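Local coordinates for protein cellulase (Uncultured bacterium, PDB 6XSO) that probably hydrolyses internal beta-1,4 linkages of cellulose and related plant polysaccharides, as a broad-specificity endoglucanase of glycoside hydrolase family 5, at residues Leu67-Met70 / Met71-Gly75; Gly276-Ile279 / Ser280-Arg283; Lys317-Asp320 / Tyr321-Arg324; Arg324-Leu327 / Met328-Val332. All coordinates share one frame; numbering follows the deposited sequence. Where two conformers were deposited one is given.

Contact 1 of 4, residues Leu67-Met70 / Met71-Gly75; sequences LFKM and MKEAG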
# COMPACT_ATOMS: atom_id res chain seq x y z
N LEU A 67 6.18 -19.45 0.37
CA LEU A 67 5.45 -18.58 1.28
C LEU A 67 4.09 -18.20 0.71
O LEU A 67 3.09 -18.15 1.44
CB LEU A 67 6.26 -17.30 1.55
CG LEU A 67 5.58 -16.20 2.34
CD1 LEU A 67 5.25 -16.64 3.76
CD2 LEU A 67 6.50 -14.94 2.34
N PHE A 68 4.02 -17.89 -0.58
CA PHE A 68 2.76 -17.42 -1.16
C PHE A 68 1.81 -18.56 -1.46
O PHE A 68 0.59 -18.36 -1.41
CB PHE A 68 3.05 -16.51 -2.34
CG PHE A 68 3.87 -15.30 -1.96
CD1 PHE A 68 3.39 -14.39 -1.03
CD2 PHE A 68 5.14 -15.12 -2.46
CE1 PHE A 68 4.15 -13.29 -0.66
CE2 PHE A 68 5.91 -14.03 -2.08
CZ PHE A 68 5.41 -13.12 -1.18
N LYS A 69 2.32 -19.75 -1.78
CA LYS A 69 1.47 -20.94 -1.82
C LYS A 69 0.77 -21.12 -0.49
O LYS A 69 -0.44 -21.37 -0.44
CB LYS A 69 2.32 -22.16 -2.16
CG LYS A 69 1.56 -23.51 -2.22
CD LYS A 69 2.51 -24.66 -2.59
CE LYS A 69 1.79 -26.02 -2.67
NZ LYS A 69 1.29 -26.39 -1.33
N MET A 70 1.50 -20.95 0.61
CA MET A 70 0.92 -21.09 1.94
C MET A 70 -0.15 -20.03 2.19
O MET A 70 -1.23 -20.32 2.70
CB MET A 70 2.02 -21.00 2.99
CG MET A 70 1.53 -21.26 4.41
SD MET A 70 2.84 -21.08 5.64
CE MET A 70 3.02 -19.31 5.71
N MET A 71 0.16 -18.77 1.85
CA MET A 71 -0.82 -17.70 2.03
C MET A 71 -2.09 -17.98 1.24
O MET A 71 -3.21 -17.83 1.75
CB MET A 71 -0.20 -16.36 1.60
CG MET A 71 0.84 -15.84 2.56
SD MET A 71 0.06 -15.18 4.06
CE MET A 71 1.51 -15.02 5.11
N LYS A 72 -1.94 -18.38 -0.02
CA LYS A 72 -3.10 -18.68 -0.85
C LYS A 72 -3.94 -19.80 -0.24
O LYS A 72 -5.18 -19.71 -0.20
CB LYS A 72 -2.62 -19.08 -2.25
CG LYS A 72 -3.72 -19.57 -3.16
CD LYS A 72 -4.59 -18.48 -3.70
CE LYS A 72 -5.63 -19.04 -4.67
NZ LYS A 72 -5.06 -20.03 -5.64
N GLU A 73 -3.30 -20.88 0.19
CA GLU A 73 -4.03 -22.02 0.75
C GLU A 73 -4.73 -21.67 2.06
O GLU A 73 -5.72 -22.33 2.41
CB GLU A 73 -3.08 -23.19 0.91
CG GLU A 73 -2.69 -23.74 -0.45
CD GLU A 73 -1.76 -24.92 -0.35
OE1 GLU A 73 -1.62 -25.49 0.76
OE2 GLU A 73 -1.18 -25.29 -1.40
N ALA A 74 -4.23 -20.68 2.78
CA ALA A 74 -4.88 -20.20 4.00
C ALA A 74 -6.04 -19.27 3.71
O ALA A 74 -6.74 -18.87 4.64
CB ALA A 74 -3.89 -19.53 4.95
N GLY A 75 -6.28 -18.93 2.45
CA GLY A 75 -7.42 -18.12 2.08
C GLY A 75 -7.14 -16.69 1.66
O GLY A 75 -8.09 -15.94 1.42
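Lys69 NZ and Glu73 OE2 form a salt bridge of 2.7 Å across one turn of helix 66-73. The ammonium meets OE2 on its syn side, 28° out of the carboxylate plane. It is much nearer OE2 than OE1, so one oxygen carries the bridge. The lysine chain is extended from CB to CE and turns only at its last torsion (chi4 -65°), which swings NZ over to the acid. On the way, Lys69 CE passes 3.3 Å from Glu73 OE2. The two side chains lean across each other on the exposed side of the helix.

The backbone of the same turns carries a regular series of alpha-helical bonds. Met71 N donates to Leu67 O at 3.0 Å. Lys72 N donates to Phe68 O at 2.9 Å, and Glu73 N reaches Lys69 O. The last of the series, Ala74 N to Met70 O, is more bent, at 143°. The helix then stops at Gly75 in a Schellman motif. Phi is positive there, and any CB would press on the carbonyl oxygen of Ala74. Gly75 N closes the turn on Lys72 O.

Leu67 and Met71 form an apolar pair. Leu67 CD1 lies 4.3 Å from Met71 CE, and both side chains rest on Trp33 of strand 31-34. Separately, Lys72 sends NZ to the carbonyl oxygen of Gln113. Phe68 packs on Tyr109 and Val110 of helix 97-111. Met70 and Ala74 touch Phe363, and the carbonyl of Gly75 takes a hydrogen bond from His377 of helix 366-377. Helix 66-73 thus lies against barrel strand 31-34, with helices 97-111 and 366-377 as neighbours.

Contact 2 of 4, residues Gly276-Ile279 / Ser280-Arg283; sequences GKTI and SAIR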
# COMPACT_ATOMS: atom_id res chain seq x y z
N GLY A 276 -8.19 -0.33 25.89
CA GLY A 276 -8.99 0.56 26.71
C GLY A 276 -10.40 0.76 26.23
O GLY A 276 -11.13 1.55 26.83
N LYS A 277 -10.81 0.08 25.17
CA LYS A 277 -12.13 0.23 24.60
C LYS A 277 -12.92 -1.07 24.70
O LYS A 277 -12.36 -2.17 24.73
CB LYS A 277 -12.05 0.62 23.12
CG LYS A 277 -11.40 1.98 22.89
CD LYS A 277 -11.37 2.32 21.43
CE LYS A 277 -10.65 3.65 21.21
NZ LYS A 277 -10.55 3.98 19.77
N THR A 278 -14.24 -0.92 24.74
CA THR A 278 -15.12 -2.07 24.66
C THR A 278 -15.30 -2.43 23.19
O THR A 278 -15.08 -1.62 22.29
CB THR A 278 -16.49 -1.74 25.22
OG1 THR A 278 -17.11 -0.77 24.36
CG2 THR A 278 -16.38 -1.20 26.65
N ILE A 279 -15.73 -3.67 22.95
CA ILE A 279 -15.93 -4.09 21.57
C ILE A 279 -17.03 -3.27 20.90
O ILE A 279 -16.95 -2.97 19.70
CB ILE A 279 -16.14 -5.61 21.45
CG1 ILE A 279 -16.18 -6.01 19.97
CG2 ILE A 279 -17.43 -6.05 22.17
CD1 ILE A 279 -14.95 -5.67 19.14
N SER A 280 -18.05 -2.85 21.66
CA SER A 280 -19.07 -1.99 21.08
C SER A 280 -18.46 -0.67 20.58
O SER A 280 -18.76 -0.21 19.47
CB SER A 280 -20.17 -1.72 22.10
OG SER A 280 -21.05 -0.73 21.60
N ALA A 281 -17.60 -0.06 21.39
CA ALA A 281 -16.98 1.19 20.97
C ALA A 281 -16.08 0.98 19.75
O ALA A 281 -16.01 1.85 18.86
CB ALA A 281 -16.20 1.79 22.14
N ILE A 282 -15.36 -0.15 19.72
CA ILE A 282 -14.48 -0.47 18.59
C ILE A 282 -15.28 -0.59 17.30
O ILE A 282 -14.89 -0.06 16.25
CB ILE A 282 -13.68 -1.76 18.88
CG1 ILE A 282 -12.67 -1.50 19.99
CG2 ILE A 282 -12.97 -2.26 17.62
CD1 ILE A 282 -12.18 -2.75 20.72
N ARG A 283 -16.41 -1.31 17.35
CA ARG A 283 -17.26 -1.45 16.17
C ARG A 283 -17.74 -0.09 15.68
O ARG A 283 -17.77 0.17 14.47
CB ARG A 283 -18.44 -2.37 16.46
CG ARG A 283 -18.02 -3.80 16.65
CD ARG A 283 -19.22 -4.71 16.81
NE ARG A 283 -18.82 -6.08 17.12
CZ ARG A 283 -19.19 -6.76 18.21
NH1 ARG A 283 -20.00 -6.23 19.12
NH2 ARG A 283 -18.74 -7.99 18.36
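Ser280 lies in the first turn of helix 279-298, with its CB 3.9 Å from OG1 of Thr278. That threonine is the N-cap of the helix, which follows barrel strand 264-270 and a loop. The carbonyl oxygen of Ser280 bonds with the hydroxyl OG1 of Thr284, one turn further along.

Ala281 takes the capping bond. Its N-H points at Thr278 OG1, 3.1 Å away and fairly straight at 164°. The hydroxyl gets there because chi1 of Thr278 (67°) sets OG1 between the backbone N and the carbonyl carbon. The same oxygen lies 3.5 Å from the methyl CB of Ala281.

Ile282 makes the first full-turn bond, its N donating to Thr278 O at 3.0 Å. Its side chain turns toward the loop. CG1 comes 3.8 Å from Lys277 CB, so the base of the lysine packs on this branch. The lysine tip goes another way: NZ bridges to Asp285 and also reaches the carbonyl of Thr273. Ile282 crosses Ile279 at about a right angle, with Ile279 CD1 4.1 Å from Ile282 CB. Ile282 also packs on Leu327 and Phe331, so it joins the start of helix 279-298 to helix 325-341.

Arg283 donates its N to Ile279 O, the next backbone bond of the turn. Its side chain, extended from CG to NE, passes obliquely across Ile279 and also touches Asp334. The guanidinium lies flat over the aliphatic branch: Ile279 CG1 sits over the centre of one face, 3.6 Å from Arg283 CZ.

Contact 3 of 4, residues Lys317-Asp320 / Tyr321-Arg324; sequences KETD and YDAR. With LMR ((2S)-2-hydroxybutanedioic acid), chain C.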
# COMPACT_ATOMS: atom_id res chain seq x y z
N LYS A 317 6.04 -2.58 22.31
CA LYS A 317 6.74 -3.67 23.00
C LYS A 317 5.75 -4.72 23.49
O LYS A 317 6.07 -5.91 23.50
CB LYS A 317 7.60 -3.13 24.14
CG LYS A 317 6.86 -2.59 25.33
CD LYS A 317 7.83 -1.99 26.35
CE LYS A 317 8.65 -3.06 27.08
NZ LYS A 317 7.97 -3.57 28.31
N GLU A 318 4.54 -4.31 23.85
CA GLU A 318 3.45 -5.23 24.16
C GLU A 318 2.36 -5.01 23.12
O GLU A 318 1.70 -3.97 23.12
CB GLU A 318 2.91 -4.99 25.57
CG GLU A 318 1.93 -6.07 26.03
CD GLU A 318 1.20 -5.74 27.33
OE1 GLU A 318 0.82 -4.56 27.53
OE2 GLU A 318 0.99 -6.66 28.14
N THR A 319 2.19 -5.97 22.22
CA THR A 319 1.20 -5.82 21.18
C THR A 319 -0.18 -6.20 21.71
O THR A 319 -0.31 -6.79 22.79
CB THR A 319 1.51 -6.72 20.00
OG1 THR A 319 1.38 -8.09 20.42
CG2 THR A 319 2.91 -6.47 19.46
N ASP A 320 -1.23 -5.85 20.94
CA ASP A 320 -2.57 -6.30 21.31
C ASP A 320 -2.75 -7.79 21.07
O ASP A 320 -3.55 -8.43 21.75
CB ASP A 320 -3.63 -5.50 20.55
CG ASP A 320 -3.65 -4.05 20.94
OD1 ASP A 320 -3.49 -3.74 22.13
OD2 ASP A 320 -3.78 -3.21 20.04
N TYR A 321 -2.00 -8.37 20.14
CA TYR A 321 -2.05 -9.82 19.95
C TYR A 321 -1.65 -10.56 21.23
O TYR A 321 -2.22 -11.61 21.57
CB TYR A 321 -1.12 -10.18 18.78
CG TYR A 321 -1.00 -11.64 18.49
CD1 TYR A 321 -1.96 -12.30 17.75
CD2 TYR A 321 0.09 -12.36 18.97
CE1 TYR A 321 -1.85 -13.65 17.49
CE2 TYR A 321 0.20 -13.72 18.71
CZ TYR A 321 -0.77 -14.35 17.96
OH TYR A 321 -0.66 -15.69 17.68
N ASP A 322 -0.66 -10.03 21.96
CA ASP A 322 -0.23 -10.63 23.21
C ASP A 322 -1.12 -10.22 24.37
O ASP A 322 -1.48 -11.07 25.20
CB ASP A 322 1.22 -10.22 23.50
CG ASP A 322 2.23 -10.99 22.65
OD1 ASP A 322 1.90 -12.10 22.18
OD2 ASP A 322 3.35 -10.48 22.47
N ALA A 323 -1.50 -8.95 24.44
CA ALA A 323 -2.13 -8.43 25.65
C ALA A 323 -3.64 -8.59 25.69
O ALA A 323 -4.21 -8.65 26.79
CB ALA A 323 -1.82 -6.95 25.82
N ARG A 324 -4.31 -8.61 24.54
CA ARG A 324 -5.77 -8.63 24.48
C ARG A 324 -6.19 -9.35 23.19
O ARG A 324 -6.83 -8.79 22.30
CB ARG A 324 -6.34 -7.22 24.59
CG ARG A 324 -5.73 -6.16 23.66
CD ARG A 324 -6.12 -4.71 24.03
NE ARG A 324 -5.75 -4.41 25.40
CZ ARG A 324 -4.53 -4.06 25.80
NH1 ARG A 324 -3.54 -3.94 24.92
NH2 ARG A 324 -4.29 -3.87 27.09
C1 LMR C . -9.32 -5.73 27.18
O1A LMR C . -8.07 -5.71 27.43
O1B LMR C . -10.01 -4.69 27.20
C2 LMR C . -10.01 -7.06 26.83
O2 LMR C . -9.05 -8.04 27.10
C3 LMR C . -11.28 -7.29 27.62
C4 LMR C . -11.76 -8.72 27.36
O4A LMR C . -12.58 -9.26 28.16
O4B LMR C . -11.36 -9.38 26.35
O HOH W 1 4.01 -8.07 22.63
O HOH W 2 -0.73 -3.16 25.51
O HOH W 3 3.21 -9.97 19.21
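Asp320 and Arg324 make the tight side of this turn. Asp320 OD1 receives Arg324 NH1 at 2.8 Å in a salt bridge. The oxygen lies near the guanidinium plane, while the carboxylate plane stands 80° to it. OD1 also accepts from Asn313 ND2, and OD2 pairs with Thr311, so the buried acid is held at both oxygens. A bend at chi3 (56°) turns the guanidinium so that its NH1 edge meets Asp320 OD1. Arg324 NE then makes a weak bond to malate O1A at 3.3 Å. With an alanine in place of Arg324, Asp320 OD1 would probably lose its charged mate and the malate carboxylate this contact.

The turn is the short helix 320-323, in the loop region after barrel strand 304-309. Thr319 is its N-cap: OG1 accepts from Asp322 N at 3.2 Å, and Thr319 O accepts from Ala323 N at 3.0 Å.

The opposite character appears around Glu318, Thr319 and Asp322, where water does the joining. One water links Lys317 O, Thr319 N and Asp322 OD2. Another bonds to Thr319 OG1, and a third connects Glu318 OE1 to Arg324 NH1. Glu318 also packs on a methyl, its CD 3.6 Å from Ala323 CB.

Contact 4 of 4, residues Arg324-Leu327 / Met328-Val332; sequences RKSL and MFQFV. With LMR ((2S)-2-hydroxybutanedioic acid), chain C.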
# COMPACT_ATOMS: atom_id res chain seq x y z
N ARG A 324 -4.31 -8.61 24.54
CA ARG A 324 -5.77 -8.63 24.48
C ARG A 324 -6.19 -9.35 23.19
O ARG A 324 -6.83 -8.79 22.30
CB ARG A 324 -6.34 -7.22 24.59
CG ARG A 324 -5.73 -6.16 23.66
CD ARG A 324 -6.12 -4.71 24.03
NE ARG A 324 -5.75 -4.41 25.40
CZ ARG A 324 -4.53 -4.06 25.80
NH1 ARG A 324 -3.54 -3.94 24.92
NH2 ARG A 324 -4.29 -3.87 27.09
N LYS A 325 -5.77 -10.62 23.08
CA LYS A 325 -5.89 -11.34 21.83
C LYS A 325 -7.34 -11.52 21.41
O LYS A 325 -7.69 -11.30 20.24
CB LYS A 325 -5.20 -12.69 21.93
CG LYS A 325 -5.25 -13.52 20.64
CD LYS A 325 -4.61 -14.88 20.81
CE LYS A 325 -3.08 -14.79 20.90
NZ LYS A 325 -2.45 -16.14 20.65
N SER A 326 -8.21 -11.89 22.35
CA SER A 326 -9.61 -12.09 21.99
C SER A 326 -10.25 -10.79 21.51
O SER A 326 -10.99 -10.79 20.52
CB SER A 326 -10.40 -12.66 23.16
OG SER A 326 -11.77 -12.74 22.79
N LEU A 327 -9.99 -9.68 22.21
CA LEU A 327 -10.53 -8.40 21.75
C LEU A 327 -9.99 -8.06 20.37
O LEU A 327 -10.73 -7.57 19.50
CB LEU A 327 -10.17 -7.28 22.73
CG LEU A 327 -10.88 -5.96 22.47
CD1 LEU A 327 -12.37 -6.02 22.81
CD2 LEU A 327 -10.22 -4.85 23.29
N MET A 328 -8.71 -8.36 20.12
CA MET A 328 -8.14 -8.12 18.80
C MET A 328 -8.86 -8.96 17.75
O MET A 328 -9.15 -8.47 16.64
CB MET A 328 -6.65 -8.43 18.80
CG MET A 328 -6.03 -8.17 17.45
SD MET A 328 -4.28 -8.49 17.48
CE MET A 328 -3.84 -7.98 15.83
N PHE A 329 -9.13 -10.23 18.06
CA PHE A 329 -9.83 -11.10 17.11
C PHE A 329 -11.26 -10.63 16.87
O PHE A 329 -11.77 -10.75 15.75
CB PHE A 329 -9.79 -12.54 17.61
CG PHE A 329 -8.43 -13.23 17.48
CD1 PHE A 329 -7.31 -12.59 16.99
CD2 PHE A 329 -8.30 -14.55 17.86
CE1 PHE A 329 -6.09 -13.27 16.88
CE2 PHE A 329 -7.09 -15.22 17.74
CZ PHE A 329 -6.00 -14.59 17.27
N GLN A 330 -11.94 -10.11 17.90
CA GLN A 330 -13.27 -9.56 17.69
C GLN A 330 -13.21 -8.31 16.81
O GLN A 330 -14.10 -8.07 15.99
CB GLN A 330 -13.92 -9.23 19.03
CG GLN A 330 -14.05 -10.43 19.94
CD GLN A 330 -14.37 -10.03 21.37
OE1 GLN A 330 -15.31 -9.27 21.62
NE2 GLN A 330 -13.58 -10.54 22.32
N PHE A 331 -12.14 -7.52 16.98
CA PHE A 331 -11.92 -6.37 16.12
C PHE A 331 -11.71 -6.81 14.67
O PHE A 331 -12.30 -6.25 13.74
CB PHE A 331 -10.71 -5.56 16.64
CG PHE A 331 -10.06 -4.68 15.61
CD1 PHE A 331 -10.69 -3.54 15.17
CD2 PHE A 331 -8.83 -5.01 15.07
CE1 PHE A 331 -10.11 -2.73 14.21
CE2 PHE A 331 -8.24 -4.22 14.11
CZ PHE A 331 -8.88 -3.07 13.69
N VAL A 332 -10.85 -7.83 14.48
CA VAL A 332 -10.59 -8.39 13.14
C VAL A 332 -11.89 -8.80 12.47
O VAL A 332 -12.15 -8.47 11.31
CB VAL A 332 -9.61 -9.58 13.25
CG1 VAL A 332 -9.66 -10.47 12.02
CG2 VAL A 332 -8.20 -9.09 13.57
C1 LMR C . -9.32 -5.73 27.18
O1A LMR C . -8.07 -5.71 27.43
O1B LMR C . -10.01 -4.69 27.20
C2 LMR C . -10.01 -7.06 26.83
O2 LMR C . -9.05 -8.04 27.10
C3 LMR C . -11.28 -7.29 27.62
C4 LMR C . -11.76 -8.72 27.36
O4A LMR C . -12.58 -9.26 28.16
O4B LMR C . -11.36 -9.38 26.35
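Lys325 and Phe329 lie side by side and point the same way, one turn apart. Lys325 CG sits over one face of the phenyl ring, 3.8 Å from its centroid and 19° off the normal. This is a CH-pi contact, displaced toward the rim, with Phe329 CZ the nearest ring atom at 3.6 Å. Lys325 CD continues above the CZ end of the ring, 3.8 Å from Phe329 CZ. The lysine runs anti through its first two torsions (chi1 -179°), which carries CG over the ring and CD on toward its rim.

On another side of the turn, Ser326 faces Gln330. Gln330 has two conformers. In one, NE2 donates to Ser326 OG at 2.9 Å, near the amide plane, so this bond is probably not always made. In the same conformer a second, weak bond from NE2 goes to Ser326 O.

These pairs ride on the first turns of helix 325-341, which connects barrel strands 304-309 and 345-349 in the TIM barrel. Arg324 is at the N-cap position, and its carbonyl starts the series by accepting from Met328 N at 2.9 Å. Phe329 N, Gln330 N and Phe331 N continue it, each bonding four residues back. Leu327 CD2 touches the malate, 3.9 Å from O1B.

Further out, Lys325 NZ is anchored by a salt bridge to Asp367 and a weak bond to Tyr321 OH. The Phe329 side chain rests on Asp367, Leu368 and Arg371 of helix 366-377. A serine in place of Phe329 would probably open a gap between the two helices and leave the Lys325 methylenes without their ring. Phe331 packs on Thr286 of helix 279-298, and its ring meets that of Phe335.

Overall arrangement
All four contacts lie on helices and loops outside the eight-stranded parallel barrel of the family 5 TIM fold, in series along the chain. Contact 1 is on helix 66-73, which comes between strands 31-34 and 78-81 along the chain. Its centre is 23 to 31 Å from the others. Contact 4 is about 10 Å from both contact 2 and contact 3, centre to centre. It touches contact 2 where Ile282 CG2 lies 3.6 Å from Phe331 CD1, and shares Arg324 with contact 3. Contacts 2 to 4 thus join successive outer helices, 279-298 and 325-341, near the malate, while contact 1 packs on strand 31-34. Contacts 3 and 4 both touch the malate.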